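Local coordinates for protein mitochondrial enolase superfamily member 1 (Homo sapiens, PDB 4A35) that catalyses the magnesium-dependent dehydration of L-fuconate to 2-keto-3-deoxy-L-fuconate, a step in the catabolism of L-fucose, at residues A[195-198]-A[199-202]; A[203-206]-A[207-211]. All coordinates share one frame; numbering follows the deposited sequence.

Overall arrangement
Strand 188-192 of the barrel domain leads into a loop, and interaction 1 lies where the chain bends at Leu198-Gly199, bringing Tyr200 beside Trp197. The chain then enters helix 202-214, whose first turns make up interaction 2, between 203-206 and 207-211. The contacts follow in sequence and neither crosses nor encloses the other; their centres lie about 9 Å apart. They still touch in space: Cys195 packs on Leu205, Leu208 and Cys209, and Tyr200 on Leu208. Together they tie the loop beside the probable substrate site, through the helix, to helix 228-242.

Interaction 1 of 2, residues A[195-198]-A[199-202]; sequences CAWL and GYSD
The phenol oxygen of Tyr200 meets two groups: it is hydrogen-bonded to ND1 of His24, and across the bend it sits at the edge of the Trp197 indole, near the ring plane, with Tyr200 OH 3.1 Å from Trp197 CD1. The two aromatic side chains run side by side and point the same way. With Tyr200 CG anti to its carbonyl carbon (chi1 -63°), the phenol ring lies beside the tryptophan methylene, Tyr200 CE2 being 3.8 Å from Trp197 CB. The ring is also oblique to the Trp197 carbonyl, whose O is 3.3 Å from Tyr200 CD2. Tyrosine thus suits its place twice over, with an apolar ring for the bend and a hydroxyl for the histidine. A phenylalanine here lacks the hydroxyl, which would probably leave His24 ND1 without this partner and open a gap at the indole edge beside Trp197 CD1.

This bend belongs to the loop following strand 188-192 in the barrel of the enolase superfamily, where the loops at the C-terminal strand ends line the active site. The side chain of Trp197 accordingly packs on Tyr35, a probable substrate-binding residue, and on Lys223, the likely proton donor/acceptor. The chain bends at Gly199, where phi is 103°; at these backbone angles a CB would be jammed against the carbonyl O of Leu198, so glycine suits the position. Beyond the bend Ser201 takes the N-cap position of helix 202-214, a usual place for a serine, and Asp202 in the first turn forms a salt bridge with Arg233.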
loop_
_atom_site.group_PDB
_atom_site.type_symbol
_atom_site.label_atom_id
_atom_site.label_comp_id
_atom_site.label_asym_id
_atom_site.label_seq_id
_atom_site.Cartn_x
_atom_site.Cartn_y
_atom_site.Cartn_z
ATOM N N CYS A 195 23.561 17.390 -6.398
ATOM C CA CYS A 195 24.904 16.825 -6.084
ATOM C C CYS A 195 24.757 15.510 -5.287
ATOM O O CYS A 195 25.752 14.970 -4.766
ATOM C CB CYS A 195 25.737 17.836 -5.290
ATOM S SG CYS A 195 25.864 19.474 -6.064
ATOM N N ALA A 196 23.507 15.042 -5.108
ATOM C CA ALA A 196 23.219 13.940 -4.198
ATOM C C ALA A 196 23.525 12.539 -4.696
ATOM O O ALA A 196 23.703 11.646 -3.861
ATOM C CB ALA A 196 21.717 13.967 -3.819
ATOM N N TRP A 197 23.487 12.327 -5.999
ATOM C CA TRP A 197 23.374 10.992 -6.595
ATOM C C TRP A 197 24.604 10.123 -6.461
ATOM O O TRP A 197 25.732 10.620 -6.312
ATOM C CB TRP A 197 22.888 11.079 -8.064
ATOM C CG TRP A 197 21.721 12.034 -8.235
ATOM C CD1 TRP A 197 21.724 13.239 -8.882
ATOM C CD2 TRP A 197 20.383 11.862 -7.713
ATOM N NE1 TRP A 197 20.453 13.804 -8.845
ATOM C CE2 TRP A 197 19.625 12.991 -8.113
ATOM C CE3 TRP A 197 19.738 10.834 -6.976
ATOM C CZ2 TRP A 197 18.265 13.145 -7.765
ATOM C CZ3 TRP A 197 18.374 10.948 -6.718
ATOM C CH2 TRP A 197 17.663 12.109 -7.076
ATOM N N LEU A 198 24.349 8.795 -6.412
ATOM C CA LEU A 198 25.397 7.781 -6.351
ATOM C C LEU A 198 26.049 7.572 -7.754
ATOM O O LEU A 198 25.384 7.730 -8.782
ATOM C CB LEU A 198 24.832 6.447 -5.827
ATOM C CG LEU A 198 24.147 6.341 -4.443
ATOM C CD1 LEU A 198 24.379 4.941 -3.811
ATOM C CD2 LEU A 198 24.536 7.389 -3.517
ATOM N N GLY A 199 27.333 7.200 -7.757
ATOM C CA GLY A 199 28.079 6.864 -8.973
ATOM C C GLY A 199 29.035 7.914 -9.498
ATOM O O GLY A 199 29.789 7.647 -10.450
ATOM N N TYR A 200 29.008 9.126 -8.915
ATOM C CA TYR A 200 29.867 10.214 -9.355
ATOM C C TYR A 200 31.308 10.037 -8.885
ATOM O O TYR A 200 31.547 9.761 -7.694
ATOM C CB TYR A 200 29.365 11.569 -8.802
ATOM C CG TYR A 200 27.997 12.028 -9.250
ATOM C CD1 TYR A 200 27.584 11.880 -10.579
ATOM C CD2 TYR A 200 27.155 12.718 -8.380
ATOM C CE1 TYR A 200 26.338 12.349 -11.004
ATOM C CE2 TYR A 200 25.918 13.201 -8.797
ATOM C CZ TYR A 200 25.510 13.006 -10.104
ATOM O OH TYR A 200 24.296 13.494 -10.505
ATOM N N SER A 201 32.264 10.280 -9.789
ATOM C CA SER A 201 33.675 10.330 -9.408
ATOM C C SER A 201 33.879 11.557 -8.482
ATOM O O SER A 201 33.008 12.436 -8.428
ATOM C CB SER A 201 34.553 10.452 -10.658
ATOM O OG SER A 201 34.388 11.741 -11.231
ATOM N N ASP A 202 35.041 11.654 -7.812
ATOM C CA ASP A 202 35.385 12.815 -6.974
ATOM C C ASP A 202 35.324 14.110 -7.779
ATOM O O ASP A 202 34.689 15.077 -7.363
ATOM C CB ASP A 202 36.807 12.643 -6.401
ATOM C CG ASP A 202 36.932 11.722 -5.201
ATOM O OD1 ASP A 202 35.970 10.952 -4.927
ATOM O OD2 ASP A 202 37.993 11.759 -4.540
#

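Interaction 2 of 2, residues A[203-206]-A[207-211]; sequences DTLK and QLCAQ
The opening turns of helix 202-214, the helix that follows strand 188-192 in the barrel domain, hold together through the regular i to i+4 ladder. Gln207 N donates to Asp203 O, Leu208 N to Thr204 O, Cys209 N to Leu205 O and Ala210 N to Lys206 O, each at 3.0 Å. On the solvent side a water bridges one turn: it lies 2.7 Å from Thr204 OG1 and donates to Gln207 OE1 at 3.1 Å. Thr204 OG1 also bonds to OG of Ser201, the N-cap residue, linking the cap to the first turn. The Gln207 chain is extended, and its CG lies 3.3 Å from Asp203 O. On its other branch Thr204 sends CG2 alongside the Leu208 side chain, 4.1 Å from CD1. With Leu205 CG anti to the backbone N (chi1 179°), the end of the side chain is brought nearer the next turn, where CD1 lies 4.1 Å from Cys209 SG, a small buried group that fits beside the leucine. Leu205, Leu208 and Cys209 pack on Cys195 of the preceding loop, and Leu208 also on Tyr200; Leu205 and Lys206 touch Ile237, and Ala210 touches Met241, of the neighbouring helix 228-242.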
loop_
_atom_site.group_PDB
_atom_site.type_symbol
_atom_site.label_atom_id
_atom_site.label_comp_id
_atom_site.label_asym_id
_atom_site.label_seq_id
_atom_site.Cartn_x
_atom_site.Cartn_y
_atom_site.Cartn_z
ATOM N N ASP A 203 36.001 14.123 -8.937
ATOM C CA ASP A 203 36.035 15.269 -9.852
ATOM C C ASP A 203 34.635 15.679 -10.268
ATOM O O ASP A 203 34.302 16.866 -10.171
ATOM C CB ASP A 203 36.890 14.939 -11.081
ATOM C CG ASP A 203 38.387 14.959 -10.814
ATOM O OD1 ASP A 203 38.805 15.550 -9.785
ATOM O OD2 ASP A 203 39.149 14.434 -11.663
ATOM N N THR A 204 33.807 14.719 -10.703
ATOM C CA THR A 204 32.425 15.033 -11.115
ATOM C C THR A 204 31.642 15.701 -9.967
ATOM O O THR A 204 30.944 16.711 -10.163
ATOM C CB THR A 204 31.697 13.763 -11.558
ATOM O OG1 THR A 204 32.297 13.276 -12.751
ATOM C CG2 THR A 204 30.220 14.005 -11.801
ATOM N N LEU A 205 31.745 15.101 -8.772
ATOM C CA LEU A 205 31.004 15.624 -7.620
ATOM C C LEU A 205 31.517 17.038 -7.255
ATOM O O LEU A 205 30.692 17.909 -6.950
ATOM C CB LEU A 205 31.116 14.664 -6.434
ATOM C CG LEU A 205 30.416 15.076 -5.148
ATOM C CD1 LEU A 205 28.948 15.358 -5.375
ATOM C CD2 LEU A 205 30.633 14.004 -4.075
ATOM N N LYS A 206 32.869 17.263 -7.294
ATOM C CA LYS A 206 33.400 18.600 -7.009
ATOM C C LYS A 206 32.859 19.627 -8.028
ATOM O O LYS A 206 32.515 20.737 -7.637
ATOM C CB LYS A 206 34.948 18.613 -6.985
ATOM C CG LYS A 206 35.533 17.807 -5.831
ATOM C CD LYS A 206 36.999 17.448 -6.060
ATOM C CE LYS A 206 37.557 16.698 -4.871
ATOM N NZ LYS A 206 39.009 16.355 -5.032
ATOM N N GLN A 207 32.761 19.240 -9.313
ATOM C CA GLN A 207 32.253 20.100 -10.405
ATOM C C GLN A 207 30.775 20.498 -10.166
ATOM O O GLN A 207 30.431 21.689 -10.256
ATOM C CB GLN A 207 32.418 19.394 -11.760
ATOM C CG GLN A 207 33.876 19.414 -12.253
ATOM C CD GLN A 207 34.190 18.594 -13.493
ATOM O OE1 GLN A 207 33.732 17.458 -13.688
ATOM N NE2 GLN A 207 35.071 19.129 -14.315
ATOM N N LEU A 208 29.925 19.515 -9.821
ATOM C CA LEU A 208 28.491 19.774 -9.539
ATOM C C LEU A 208 28.307 20.710 -8.337
ATOM O O LEU A 208 27.495 21.652 -8.404
ATOM C CB LEU A 208 27.752 18.472 -9.296
ATOM C CG LEU A 208 27.648 17.557 -10.512
ATOM C CD1 LEU A 208 27.201 16.190 -10.070
ATOM C CD2 LEU A 208 26.712 18.155 -11.581
ATOM N N CYS A 209 29.088 20.474 -7.272
ATOM C CA CYS A 209 29.085 21.322 -6.062
ATOM C C CYS A 209 29.468 22.762 -6.403
ATOM O O CYS A 209 28.746 23.691 -6.044
ATOM C CB CYS A 209 30.015 20.750 -5.004
ATOM S SG CYS A 209 29.373 19.264 -4.204
ATOM N N ALA A 210 30.617 22.942 -7.104
ATOM C CA ALA A 210 31.100 24.258 -7.499
ATOM C C ALA A 210 30.058 24.990 -8.333
ATOM O O ALA A 210 29.810 26.178 -8.089
ATOM C CB ALA A 210 32.414 24.124 -8.278
ATOM N N GLN A 211 29.417 24.290 -9.282
ATOM C CA GLN A 211 28.399 24.922 -10.138
ATOM C C GLN A 211 27.170 25.353 -9.291
ATOM O O GLN A 211 26.721 26.504 -9.386
ATOM C CB GLN A 211 27.992 23.995 -11.296
ATOM C CG GLN A 211 27.004 24.625 -12.275
ATOM C CD GLN A 211 27.604 25.784 -13.051
ATOM O OE1 GLN A 211 28.611 25.642 -13.759
ATOM N NE2 GLN A 211 26.992 26.961 -12.936
HETATM O O HOH W 1 32.430 14.858 -14.878
#